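Local structure of Protease/Reverse transcriptase/ribonuclease H (Eastern chimpanzee simian foamy virus, 7KSF) at residues A[185-190]-A[275-280]. The protein copies RNA and DNA templates into DNA, degrades RNA in RNA-DNA hybrids, and probably cleaves viral polyproteins through its aspartic protease domain. The protein carries 1 engineered substitution. Numbering follows the deposited sequence.
Sequences GVLTPQ and YCWTRL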
loop_
_atom_site.group_PDB
_atom_site.type_symbol
_atom_site.label_atom_id
_atom_site.label_comp_id
_atom_site.label_asym_id
_atom_site.label_seq_id
_atom_site.Cartn_x
_atom_site.Cartn_y
_atom_site.Cartn_z
ATOM N N GLY A 185 -9.194 22.525 16.497
ATOM C CA GLY A 185 -8.351 23.688 16.335
ATOM C C GLY A 185 -7.263 23.546 15.300
ATOM O O GLY A 185 -6.394 24.419 15.214
ATOM N N VAL A 186 -7.277 22.467 14.514
ATOM C CA VAL A 186 -6.307 22.327 13.436
ATOM C C VAL A 186 -6.510 23.421 12.396
ATOM O O VAL A 186 -5.543 23.924 11.814
ATOM C CB VAL A 186 -6.408 20.919 12.817
ATOM C CG1 VAL A 186 -5.262 20.677 11.847
ATOM C CG2 VAL A 186 -6.417 19.871 13.915
ATOM N N LEU A 187 -7.758 23.813 12.157
ATOM C CA LEU A 187 -8.083 24.917 11.269
ATOM C C LEU A 187 -8.608 26.092 12.079
ATOM O O LEU A 187 -9.392 25.915 13.015
ATOM C CB LEU A 187 -9.129 24.511 10.233
ATOM C CG LEU A 187 -8.661 23.513 9.183
ATOM C CD1 LEU A 187 -9.806 23.205 8.248
ATOM C CD2 LEU A 187 -7.475 24.069 8.416
ATOM N N THR A 188 -8.176 27.293 11.706
ATOM C CA THR A 188 -8.635 28.507 12.348
ATOM C C THR A 188 -9.205 29.460 11.308
ATOM O O THR A 188 -8.608 29.649 10.242
ATOM C CB THR A 188 -7.506 29.207 13.114
ATOM O OG1 THR A 188 -7.908 30.541 13.443
ATOM C CG2 THR A 188 -6.234 29.245 12.279
ATOM N N PRO A 189 -10.357 30.068 11.581
ATOM C CA PRO A 189 -10.924 31.045 10.641
ATOM C C PRO A 189 -10.123 32.339 10.674
ATOM O O PRO A 189 -10.069 33.025 11.696
ATOM C CB PRO A 189 -12.353 31.243 11.154
ATOM C CG PRO A 189 -12.274 30.917 12.608
ATOM C CD PRO A 189 -11.227 29.846 12.748
ATOM N N GLN A 190 -9.494 32.664 9.545
ATOM C CA GLN A 190 -8.647 33.846 9.465
ATOM C C GLN A 190 -8.427 34.201 8.003
ATOM O O GLN A 190 -8.012 33.350 7.210
ATOM C CB GLN A 190 -7.307 33.605 10.174
ATOM C CG GLN A 190 -6.317 34.756 10.072
ATOM C CD GLN A 190 -5.040 34.503 10.854
ATOM O OE1 GLN A 190 -5.027 33.740 11.820
ATOM N NE2 GLN A 190 -3.957 35.144 10.433
ATOM N N TYR A 275 -10.045 29.969 5.655
ATOM C CA TYR A 275 -9.517 29.320 6.847
ATOM C C TYR A 275 -7.997 29.257 6.768
ATOM O O TYR A 275 -7.394 29.509 5.724
ATOM C CB TYR A 275 -10.099 27.912 7.021
ATOM C CG TYR A 275 -11.556 27.894 7.428
ATOM C CD1 TYR A 275 -12.552 27.596 6.506
ATOM C CD2 TYR A 275 -11.935 28.178 8.733
ATOM C CE1 TYR A 275 -13.887 27.575 6.875
ATOM C CE2 TYR A 275 -13.267 28.163 9.111
ATOM C CZ TYR A 275 -14.237 27.860 8.178
ATOM O OH TYR A 275 -15.562 27.843 8.550
ATOM N N CYS A 276 -7.375 28.915 7.896
ATOM C CA CYS A 276 -5.927 28.799 7.977
ATOM C C CYS A 276 -5.560 27.573 8.803
ATOM O O CYS A 276 -6.351 27.082 9.613
ATOM C CB CYS A 276 -5.293 30.058 8.582
ATOM S SG CYS A 276 -5.443 31.529 7.548
ATOM N N TRP A 277 -4.341 27.085 8.589
ATOM C CA TRP A 277 -3.856 25.878 9.244
ATOM C C TRP A 277 -3.087 26.228 10.509
ATOM O O TRP A 277 -2.168 27.053 10.479
ATOM C CB TRP A 277 -2.963 25.067 8.303
ATOM C CG TRP A 277 -3.711 24.325 7.251
ATOM C CD1 TRP A 277 -4.063 24.787 6.017
ATOM C CD2 TRP A 277 -4.197 22.982 7.331
ATOM N NE1 TRP A 277 -4.742 23.815 5.324
ATOM C CE2 TRP A 277 -4.838 22.697 6.110
ATOM C CE3 TRP A 277 -4.156 21.993 8.320
ATOM C CZ2 TRP A 277 -5.430 21.463 5.849
ATOM C CZ3 TRP A 277 -4.745 20.770 8.058
ATOM C CH2 TRP A 277 -5.372 20.517 6.832
ATOM N N THR A 278 -3.467 25.594 11.619
ATOM C CA THR A 278 -2.684 25.688 12.845
ATOM C C THR A 278 -1.472 24.766 12.802
ATOM O O THR A 278 -0.423 25.095 13.370
ATOM C CB THR A 278 -3.560 25.347 14.054
ATOM O OG1 THR A 278 -4.660 26.262 14.120
ATOM C CG2 THR A 278 -2.762 25.430 15.346
ATOM N N ARG A 279 -1.592 23.634 12.125
ATOM C CA ARG A 279 -0.544 22.630 12.050
ATOM C C ARG A 279 0.028 22.578 10.638
ATOM O O ARG A 279 -0.426 23.278 9.729
ATOM C CB ARG A 279 -1.092 21.266 12.471
ATOM C CG ARG A 279 -2.097 21.335 13.606
ATOM C CD ARG A 279 -1.441 21.732 14.917
ATOM N NE ARG A 279 -2.353 21.588 16.047
ATOM C CZ ARG A 279 -2.606 20.434 16.657
ATOM N NH1 ARG A 279 -2.020 19.324 16.238
ATOM N NH2 ARG A 279 -3.449 20.394 17.679
ATOM N N LEU A 280 1.037 21.737 10.458
ATOM C CA LEU A 280 1.618 21.557 9.136
ATOM C C LEU A 280 0.588 20.924 8.204
ATOM O O LEU A 280 -0.095 19.970 8.591
ATOM C CB LEU A 280 2.867 20.675 9.200
ATOM C CG LEU A 280 4.106 21.171 9.946
ATOM C CD1 LEU A 280 5.125 20.051 10.021
ATOM C CD2 LEU A 280 4.705 22.388 9.260
#
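Tyr275 packs its ring against Pro189: ring carbon CE2 lies 3.8 Å from CB of the proline, and the carbonyl O of Thr188 sits at the ring's edge, near its plane. Leu182 of helix 171-184 and Phe268 also touch this tyrosine.

Cys276 comes next and pairs with Thr188 through two backbone hydrogen bonds. Thr188 N gives a nearly straight one to Cys276 O (2.8 Å, 167° at the hydrogen), while Cys276 N returns a more bent one to Thr188 O. The carbonyl of Cys276 also takes a CA-H...O contact from Leu187. On the cysteine's side of the sheet, CB faces Thr188 CG2 and SG lies near Gln190 CB.

Trp277 turns to the same face as Tyr275. With CG anti to the carbonyl carbon (chi1 -75°), its side chain lies alongside that of Leu187, both pointing the same way. Leu187 CD2 settles over the middle of one indole face, 3.8 Å from the centroid of the five-membered ring, a CH-pi contact. At the six-membered ring, Val186 CG1 comes obliquely to CZ3. Trp254, Phe268 and Met210 add further hydrophobic contacts around the indole.

Thr278 closes the pairing with two bonds: its N donates to Val186 O (2.7 Å), and its OG1 donates to Gly185 O (2.8 Å), nearly along the C=O axis. That hydroxyl thus holds the residue where helix 171-184 ends in a Schellman motif. Beyond it, the Arg279 side chain crosses that of Val186 at about a right angle, with Arg279 CG 3.7 Å from Val186 CG1, while NH1 bonds to Gly142 O.

Strand 187-189, leaving that helix, thereby becomes an edge of the small three-stranded antiparallel sheet it forms with 273-277 and 268-270, consistent with the fingers subdomain of a retroviral reverse transcriptase.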